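PDB 3ON4: transcriptional regulator, TetR family from Legionella pneumophila subsp. pneumophila str. Philadelphia 1, which probably binds DNA through an N-terminal helix-turn-helix domain and regulates transcription. Local coordinates for residues I88-F91 and F92-I95; L98-N101 and S102-M106; N7-T11 and K12-L16. All coordinates share one frame; numbering follows the deposited sequence. Where two conformers were deposited one is given.

How the contacts relate
Along the chain contact 3 comes first, then contacts 1 and 2 close together; all are local, each made between residues a few positions apart. Contact 1 lies in the middle of helix 84-98, with one flank buried in the C-terminal domain; contact 2 is the loop that follows that same helix, partly buried, and contact 3 is a surface contact at the start of helix 11-26. Contact 1 pairs regular backbone bonds with an aliphatic-aromatic touch, contact 2 relies on backbone bonds between near neighbours, most of them weak, and contact 3 uses a side-chain cap and waters. Contact 3 begins helix 11-26, whose later part (Q24 and K25) packs on contact 2, their centres about 21 Å apart.

Contact 1: residues I88-F91 and F92-I95; sequences IQKF and FDAI
F91 and I95 form a one-turn side-chain contact inside helix 84-98, on the flank of the helix that is buried in the C-terminal domain. I95 sets its CG1 over one face of the F91 ring, 4.2 Å from the ring centroid and 22° off the ring normal, a CH-pi contact. The methylene is displaced toward the rim, its closest ring atom being F91 CE1 at 3.9 Å from I95 CG1. The two side chains run side by side and point the same way. F91 carries CG anti to the backbone N (chi1 154°), which sends the ring outward from the helix, level with its own CA, where I95 one turn on reaches over one face.

Beneath this pair the backbone is regular: F92 N, D93 N, A94 N and I95 N donate to the carbonyl oxygens of I88, Q89, K90 and F91, the shortest bond being A94 N to K90 O at 2.8 Å. On the more open flank the chemistry is polar. Water 1 donates to both Q89 O and D93 OD1, each at 2.8 Å. K90, bent at chi2 (-67°), brings NZ to 4.4 Å from D93 OD2, beyond a salt bridge; the opposite charges may still attract weakly. The amide of Q89 turns away to D187, to which its NE2 donates.

On the buried side, I134 and L138 of helix 121-144 and L73 of helix 54-77 pack on F91, V182 of helix 177-189 touches F92, and V163 of helix 149-173 touches both F92 and I95. The arrangement is that of an amphipathic helix in an all-helical bundle, apolar residues facing its neighbours and K90 and D93 on the more exposed side, as in the C-terminal domain of TetR-family regulators.

Contact 2: residues L98-N101 and S102-M106; sequences LTYN and SENKM
A type I beta turn from T99 to S102 opens the loop between helix 84-98 and helix 108-115, and the chain then folds back until K105 lies beside T99. The carbonyl oxygen of T99 is the hub. It accepts from S102 N at 2.9 Å, the bond that closes the turn. A second, weak bond reaches the same oxygen from K105 N, at 3.1 Å and an angle of 125°; K105 N is shared, for it also donates to S102 O. Two further weak backbone bonds, N104 N to Y100 O and E103 N to N101 O, follow the bend, and water 2 links the latter pair by donating to N101 O and accepting from E103 N.

Among the side chains, N104 brings its amide oxygen to the Y100 ring: N104 OD1 lies 3.8 Å from Y100 CD2, and the ring and amide planes stand 75° apart. N104 carries CG anti to its nitrogen (chi1 -163°), which brings its amide back to the ring. S102 and K105 meet at their polar ends, K105 NZ donating to S102 OG at 2.9 Å, with the extended lysine chain running back to S102 within the second half of the loop. T99 rests its CB 3.4 Å from K105 O, while its hydroxyl bonds to I95 O in the last turn of the helix.

Outside the loop, Q24 of helix 11-26 bonds through NE2 to both L98 O and M106 O, E103 forms a salt bridge with K25, and N104 O accepts from R171. With several of its own bonds weak, the loop probably owes much of its shape to these partners, which tie it to the N-terminal helix 11-26 as well as to helix 149-173.

Contact 3: residues N7-T11 and K12-L16; sequences NISNT and KERIL
S9 sets its OG beside the extended chain of E13, 3.9 Å from E13 CD, and in the conformer of R14 described here its CB lies against the aliphatic part of that arginine, 3.5 Å from R14 CG. Only S9 and N10 of the incoming loop lie against the first turn. N10 turns its side chain inward: CG lies between the backbone N and the carbonyl carbon (chi1 67°), the torsion that swings OD1 back over the amides of the first turn. There OD1 accepts from E13 N at 2.9 Å, nearly straight at the hydrogen (162°) and almost in line with the C=O bond of the amide.

This is the N-cap of helix 11-26, the first helix of the domain that contains the predicted helix-turn-helix motif. The cap satisfies a backbone N-H that has no helical carbonyl before it, and the regular pattern starts at once behind it, with R14 N bonding to N10 O and I15 N to T11 O. Water 3 adds a second link across the start, accepting from N10 N and donating to E13 OE1, although its 2.5 Å distance to E13 OE1 is unusually short.

One turn in, T11 CG2 meets I15 CD1 at 3.8 Å, the two side chains approaching at a slant. I15 is buried against I36, I47, H50 and L57, residues of helices 33-40, 44-50 and 54-77, and H50 also touches T11 and K12.

Contact 1: residues I88-F91 and F92-I95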
loop_
_atom_site.group_PDB
_atom_site.type_symbol
_atom_site.label_atom_id
_atom_site.label_comp_id
_atom_site.label_asym_id
_atom_site.label_seq_id
_atom_site.Cartn_x
_atom_site.Cartn_y
_atom_site.Cartn_z
ATOM N N ILE A 88 -8.034 -11.662 16.718
ATOM C CA ILE A 88 -7.087 -11.032 15.813
ATOM C C ILE A 88 -6.736 -12.011 14.691
ATOM O O ILE A 88 -6.694 -11.620 13.533
ATOM C CB ILE A 88 -5.776 -10.594 16.523
ATOM C CG1 ILE A 88 -6.035 -9.595 17.684
ATOM C CG2 ILE A 88 -4.803 -10.023 15.486
ATOM C CD1 ILE A 88 -6.965 -8.460 17.321
ATOM N N GLN A 89 -6.476 -13.278 15.022
ATOM C CA GLN A 89 -6.179 -14.284 13.981
ATOM C C GLN A 89 -7.337 -14.414 12.977
ATOM O O GLN A 89 -7.128 -14.485 11.752
ATOM C CB GLN A 89 -5.836 -15.656 14.614
ATOM C CG GLN A 89 -4.511 -15.670 15.410
ATOM C CD GLN A 89 -4.305 -16.930 16.251
ATOM O OE1 GLN A 89 -5.262 -17.553 16.726
ATOM N NE2 GLN A 89 -3.043 -17.292 16.465
ATOM N N LYS A 90 -8.567 -14.421 13.483
ATOM C CA LYS A 90 -9.739 -14.558 12.612
ATOM C C LYS A 90 -9.996 -13.294 11.797
ATOM O O LYS A 90 -10.490 -13.369 10.665
ATOM C CB LYS A 90 -10.994 -14.935 13.418
ATOM C CG LYS A 90 -10.951 -16.300 14.056
ATOM C CD LYS A 90 -10.958 -17.473 13.061
ATOM C CE LYS A 90 -10.888 -18.800 13.824
ATOM N NZ LYS A 90 -10.763 -20.036 12.973
ATOM N N PHE A 91 -9.660 -12.137 12.366
ATOM C CA PHE A 91 -9.681 -10.881 11.620
ATOM C C PHE A 91 -8.791 -10.995 10.387
ATOM O O PHE A 91 -9.222 -10.668 9.277
ATOM C CB PHE A 91 -9.243 -9.716 12.514
ATOM C CG PHE A 91 -8.642 -8.566 11.772
ATOM C CD1 PHE A 91 -9.446 -7.593 11.199
ATOM C CD2 PHE A 91 -7.268 -8.444 11.666
ATOM C CE1 PHE A 91 -8.880 -6.530 10.525
ATOM C CE2 PHE A 91 -6.704 -7.379 10.998
ATOM C CZ PHE A 91 -7.493 -6.433 10.431
ATOM N N PHE A 92 -7.564 -11.481 10.560
ATOM C CA PHE A 92 -6.678 -11.645 9.404
ATOM C C PHE A 92 -7.238 -12.650 8.391
ATOM O O PHE A 92 -7.220 -12.376 7.178
ATOM C CB PHE A 92 -5.264 -12.021 9.830
ATOM C CG PHE A 92 -4.262 -11.999 8.691
ATOM C CD1 PHE A 92 -4.230 -10.942 7.796
ATOM C CD2 PHE A 92 -3.366 -13.037 8.520
ATOM C CE1 PHE A 92 -3.298 -10.921 6.741
ATOM C CE2 PHE A 92 -2.444 -13.022 7.460
ATOM C CZ PHE A 92 -2.412 -11.956 6.594
ATOM N N ASP A 93 -7.768 -13.777 8.873
ATOM C CA ASP A 93 -8.447 -14.748 7.984
ATOM C C ASP A 93 -9.588 -14.088 7.190
ATOM O O ASP A 93 -9.737 -14.313 5.978
ATOM C CB ASP A 93 -8.984 -15.962 8.762
ATOM C CG ASP A 93 -7.883 -16.876 9.321
ATOM O OD1 ASP A 93 -6.694 -16.813 8.906
ATOM O OD2 ASP A 93 -8.233 -17.713 10.181
ATOM N N ALA A 94 -10.383 -13.252 7.856
ATOM C CA ALA A 94 -11.480 -12.536 7.184
ATOM C C ALA A 94 -10.954 -11.586 6.090
ATOM O O ALA A 94 -11.546 -11.501 5.022
ATOM C CB ALA A 94 -12.335 -11.765 8.190
ATOM N N ILE A 95 -9.840 -10.917 6.353
ATOM C CA ILE A 95 -9.207 -10.021 5.367
ATOM C C ILE A 95 -8.681 -10.865 4.190
ATOM O O ILE A 95 -8.875 -10.508 3.032
ATOM C CB ILE A 95 -8.067 -9.203 5.966
ATOM C CG1 ILE A 95 -8.594 -8.220 7.032
ATOM C CG2 ILE A 95 -7.305 -8.433 4.847
ATOM C CD1 ILE A 95 -9.653 -7.215 6.512
HETATM O O HOH W 1 -4.886 -15.641 10.627
#

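Contact 2: residues L98-N101 and S102-M106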
loop_
_atom_site.group_PDB
_atom_site.type_symbol
_atom_site.label_atom_id
_atom_site.label_comp_id
_atom_site.label_asym_id
_atom_site.label_seq_id
_atom_site.Cartn_x
_atom_site.Cartn_y
_atom_site.Cartn_z
ATOM N N LEU A 98 -11.327 -11.716 1.694
ATOM C CA LEU A 98 -11.798 -10.591 0.897
ATOM C C LEU A 98 -10.719 -10.073 -0.070
ATOM O O LEU A 98 -11.022 -9.267 -0.965
ATOM C CB LEU A 98 -12.232 -9.462 1.827
ATOM C CG LEU A 98 -13.476 -9.713 2.674
ATOM C CD1 LEU A 98 -13.545 -8.667 3.787
ATOM C CD2 LEU A 98 -14.700 -9.683 1.778
ATOM N N THR A 99 -9.475 -10.505 0.114
ATOM C CA THR A 99 -8.349 -9.909 -0.623
ATOM C C THR A 99 -7.598 -10.996 -1.394
ATOM O O THR A 99 -8.057 -11.456 -2.453
ATOM C CB THR A 99 -7.464 -9.061 0.316
ATOM O OG1 THR A 99 -6.901 -9.888 1.347
ATOM C CG2 THR A 99 -8.312 -7.910 0.969
ATOM N N TYR A 100 -6.467 -11.433 -0.862
ATOM C CA TYR A 100 -5.599 -12.377 -1.533
ATOM C C TYR A 100 -6.306 -13.634 -2.036
ATOM O O TYR A 100 -6.019 -14.104 -3.131
ATOM C CB TYR A 100 -4.464 -12.749 -0.592
ATOM C CG TYR A 100 -3.443 -13.662 -1.161
ATOM C CD1 TYR A 100 -3.542 -15.044 -0.983
ATOM C CD2 TYR A 100 -2.344 -13.163 -1.834
ATOM C CE1 TYR A 100 -2.588 -15.901 -1.489
ATOM C CE2 TYR A 100 -1.368 -14.022 -2.355
ATOM C CZ TYR A 100 -1.496 -15.386 -2.162
ATOM O OH TYR A 100 -0.553 -16.254 -2.664
ATOM N N ASN A 101 -7.223 -14.185 -1.253
ATOM C CA ASN A 101 -7.912 -15.403 -1.660
ATOM C C ASN A 101 -8.935 -15.158 -2.792
ATOM O O ASN A 101 -9.288 -16.078 -3.504
ATOM C CB ASN A 101 -8.649 -16.038 -0.489
ATOM C CG ASN A 101 -7.730 -16.531 0.618
ATOM O OD1 ASN A 101 -6.504 -16.656 0.445
ATOM N ND2 ASN A 101 -8.338 -16.865 1.764
ATOM N N SER A 102 -9.415 -13.929 -2.930
ATOM C CA SER A 102 -10.432 -13.600 -3.936
ATOM C C SER A 102 -9.752 -12.987 -5.160
ATOM O O SER A 102 -9.567 -11.768 -5.255
ATOM C CB SER A 102 -11.469 -12.636 -3.354
ATOM O OG SER A 102 -12.465 -12.305 -4.314
ATOM N N GLU A 103 -9.312 -13.849 -6.074
ATOM C CA GLU A 103 -8.679 -13.412 -7.315
ATOM C C GLU A 103 -7.543 -12.402 -7.104
ATOM O O GLU A 103 -7.425 -11.427 -7.841
ATOM C CB GLU A 103 -9.741 -12.874 -8.288
ATOM C CG GLU A 103 -10.819 -13.936 -8.617
ATOM C CD GLU A 103 -11.911 -13.468 -9.590
ATOM O OE1 GLU A 103 -11.940 -12.280 -9.969
ATOM O OE2 GLU A 103 -12.745 -14.310 -9.968
ATOM N N ASN A 104 -6.729 -12.660 -6.085
ATOM C CA ASN A 104 -5.489 -11.921 -5.815
ATOM C C ASN A 104 -5.731 -10.420 -5.612
ATOM O O ASN A 104 -4.882 -9.602 -5.965
ATOM C CB ASN A 104 -4.499 -12.132 -6.961
ATOM C CG ASN A 104 -3.083 -11.766 -6.586
ATOM O OD1 ASN A 104 -2.593 -12.136 -5.511
ATOM N ND2 ASN A 104 -2.413 -11.045 -7.462
ATOM N N LYS A 105 -6.874 -10.083 -5.011
ATOM C CA LYS A 105 -7.226 -8.712 -4.718
ATOM C C LYS A 105 -6.419 -8.070 -3.597
ATOM O O LYS A 105 -5.927 -8.743 -2.683
ATOM C CB LYS A 105 -8.709 -8.589 -4.387
ATOM C CG LYS A 105 -9.618 -8.657 -5.613
ATOM C CD LYS A 105 -11.040 -8.963 -5.218
ATOM C CE LYS A 105 -11.875 -9.463 -6.378
ATOM N NZ LYS A 105 -13.173 -9.990 -5.883
HETATM N N MSE A 106 -6.294 -6.749 -3.687
HETATM C CA MSE A 106 -5.763 -5.954 -2.591
HETATM C C MSE A 106 -6.928 -5.509 -1.710
HETATM O O MSE A 106 -8.089 -5.482 -2.147
HETATM C CB MSE A 106 -5.031 -4.735 -3.177
HETATM C CG MSE A 106 -4.413 -3.762 -2.189
HETATM SE SE MSE A 106 -3.180 -4.611 -0.953
HETATM C CE MSE A 106 -2.836 -3.093 0.190
HETATM O O HOH W 2 -10.658 -16.572 -6.362
#

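Contact 3: residues N7-T11 and K12-L16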
loop_
_atom_site.group_PDB
_atom_site.type_symbol
_atom_site.label_atom_id
_atom_site.label_comp_id
_atom_site.label_asym_id
_atom_site.label_seq_id
_atom_site.Cartn_x
_atom_site.Cartn_y
_atom_site.Cartn_z
ATOM N N ASN A 7 -33.761 -14.188 -4.928
ATOM C CA ASN A 7 -32.454 -13.679 -4.590
ATOM C C ASN A 7 -31.718 -13.148 -5.820
ATOM O O ASN A 7 -30.649 -13.619 -6.145
ATOM C CB ASN A 7 -31.623 -14.794 -3.938
ATOM C CG ASN A 7 -30.232 -14.341 -3.586
ATOM O OD1 ASN A 7 -30.047 -13.215 -3.127
ATOM N ND2 ASN A 7 -29.241 -15.198 -3.820
ATOM N N ILE A 8 -32.297 -12.162 -6.493
ATOM C CA ILE A 8 -31.663 -11.551 -7.665
ATOM C C ILE A 8 -31.044 -10.205 -7.246
ATOM O O ILE A 8 -31.718 -9.365 -6.653
ATOM C CB ILE A 8 -32.693 -11.373 -8.823
ATOM C CG1 ILE A 8 -31.995 -10.953 -10.118
ATOM C CG2 ILE A 8 -33.782 -10.385 -8.447
ATOM C CD1 ILE A 8 -32.618 -11.565 -11.337
ATOM N N SER A 9 -29.754 -10.012 -7.508
ATOM C CA SER A 9 -29.134 -8.722 -7.236
ATOM C C SER A 9 -29.698 -7.678 -8.194
ATOM O O SER A 9 -29.721 -7.901 -9.422
ATOM C CB SER A 9 -27.614 -8.765 -7.412
ATOM O OG SER A 9 -27.013 -9.626 -6.481
ATOM N N ASN A 10 -30.109 -6.548 -7.644
ATOM C CA ASN A 10 -30.566 -5.424 -8.464
ATOM C C ASN A 10 -29.389 -4.722 -9.161
ATOM O O ASN A 10 -28.217 -5.027 -8.897
ATOM C CB ASN A 10 -31.479 -4.460 -7.678
ATOM C CG ASN A 10 -30.774 -3.697 -6.546
ATOM O OD1 ASN A 10 -29.577 -3.381 -6.599
ATOM N ND2 ASN A 10 -31.548 -3.373 -5.512
ATOM N N THR A 11 -29.705 -3.811 -10.072
ATOM C CA THR A 11 -28.683 -3.192 -10.900
ATOM C C THR A 11 -27.637 -2.449 -10.054
ATOM O O THR A 11 -26.436 -2.612 -10.281
ATOM C CB THR A 11 -29.299 -2.257 -11.954
ATOM O OG1 THR A 11 -30.248 -3.005 -12.725
ATOM C CG2 THR A 11 -28.201 -1.705 -12.874
ATOM N N LYS A 12 -28.104 -1.702 -9.070
ATOM C CA LYS A 12 -27.234 -0.945 -8.165
ATOM C C LYS A 12 -26.242 -1.863 -7.452
ATOM O O LYS A 12 -25.040 -1.569 -7.403
ATOM C CB LYS A 12 -28.048 -0.184 -7.139
ATOM C CG LYS A 12 -27.284 0.901 -6.408
ATOM C CD LYS A 12 -28.213 1.768 -5.568
ATOM C CE LYS A 12 -27.432 2.888 -4.907
ATOM N NZ LYS A 12 -28.297 3.802 -4.132
ATOM N N GLU A 13 -26.752 -2.961 -6.911
ATOM C CA GLU A 13 -25.911 -3.901 -6.184
ATOM C C GLU A 13 -24.890 -4.557 -7.104
ATOM O O GLU A 13 -23.737 -4.729 -6.724
ATOM C CB GLU A 13 -26.726 -4.971 -5.437
ATOM C CG GLU A 13 -25.804 -6.113 -4.942
ATOM C CD GLU A 13 -26.334 -6.884 -3.755
ATOM O OE1 GLU A 13 -27.564 -6.910 -3.555
ATOM O OE2 GLU A 13 -25.498 -7.479 -3.033
ATOM N N ARG A 14 -25.287 -4.911 -8.320
ATOM C CA ARG A 14 -24.326 -5.550 -9.227
ATOM C C ARG A 14 -23.232 -4.562 -9.642
ATOM O O ARG A 14 -22.060 -4.949 -9.830
ATOM C CB ARG A 14 -25.028 -6.175 -10.434
ATOM C CG ARG A 14 -25.957 -7.318 -10.078
ATOM C CD ARG A 14 -26.167 -8.292 -11.240
ATOM N NE ARG A 14 -26.373 -7.632 -12.527
ATOM C CZ ARG A 14 -26.248 -8.216 -13.721
ATOM N NH1 ARG A 14 -26.476 -7.505 -14.811
ATOM N NH2 ARG A 14 -25.895 -9.499 -13.838
ATOM N N ILE A 15 -23.593 -3.284 -9.766
ATOM C CA ILE A 15 -22.612 -2.242 -10.105
ATOM C C ILE A 15 -21.622 -2.109 -8.961
ATOM O O ILE A 15 -20.406 -2.107 -9.164
ATOM C CB ILE A 15 -23.260 -0.845 -10.386
ATOM C CG1 ILE A 15 -24.035 -0.864 -11.695
ATOM C CG2 ILE A 15 -22.151 0.235 -10.416
ATOM C CD1 ILE A 15 -25.091 0.265 -11.862
ATOM N N LEU A 16 -22.145 -2.022 -7.745
ATOM C CA LEU A 16 -21.292 -1.905 -6.577
ATOM C C LEU A 16 -20.329 -3.104 -6.467
ATOM O O LEU A 16 -19.130 -2.923 -6.230
ATOM C CB LEU A 16 -22.122 -1.772 -5.307
ATOM C CG LEU A 16 -22.813 -0.415 -5.130
ATOM C CD1 LEU A 16 -23.925 -0.518 -4.059
ATOM C CD2 LEU A 16 -21.781 0.665 -4.794
HETATM O O HOH W 3 -29.689 -6.256 -4.791
HETATM O O HOH W 4 -28.426 -5.497 -13.677
#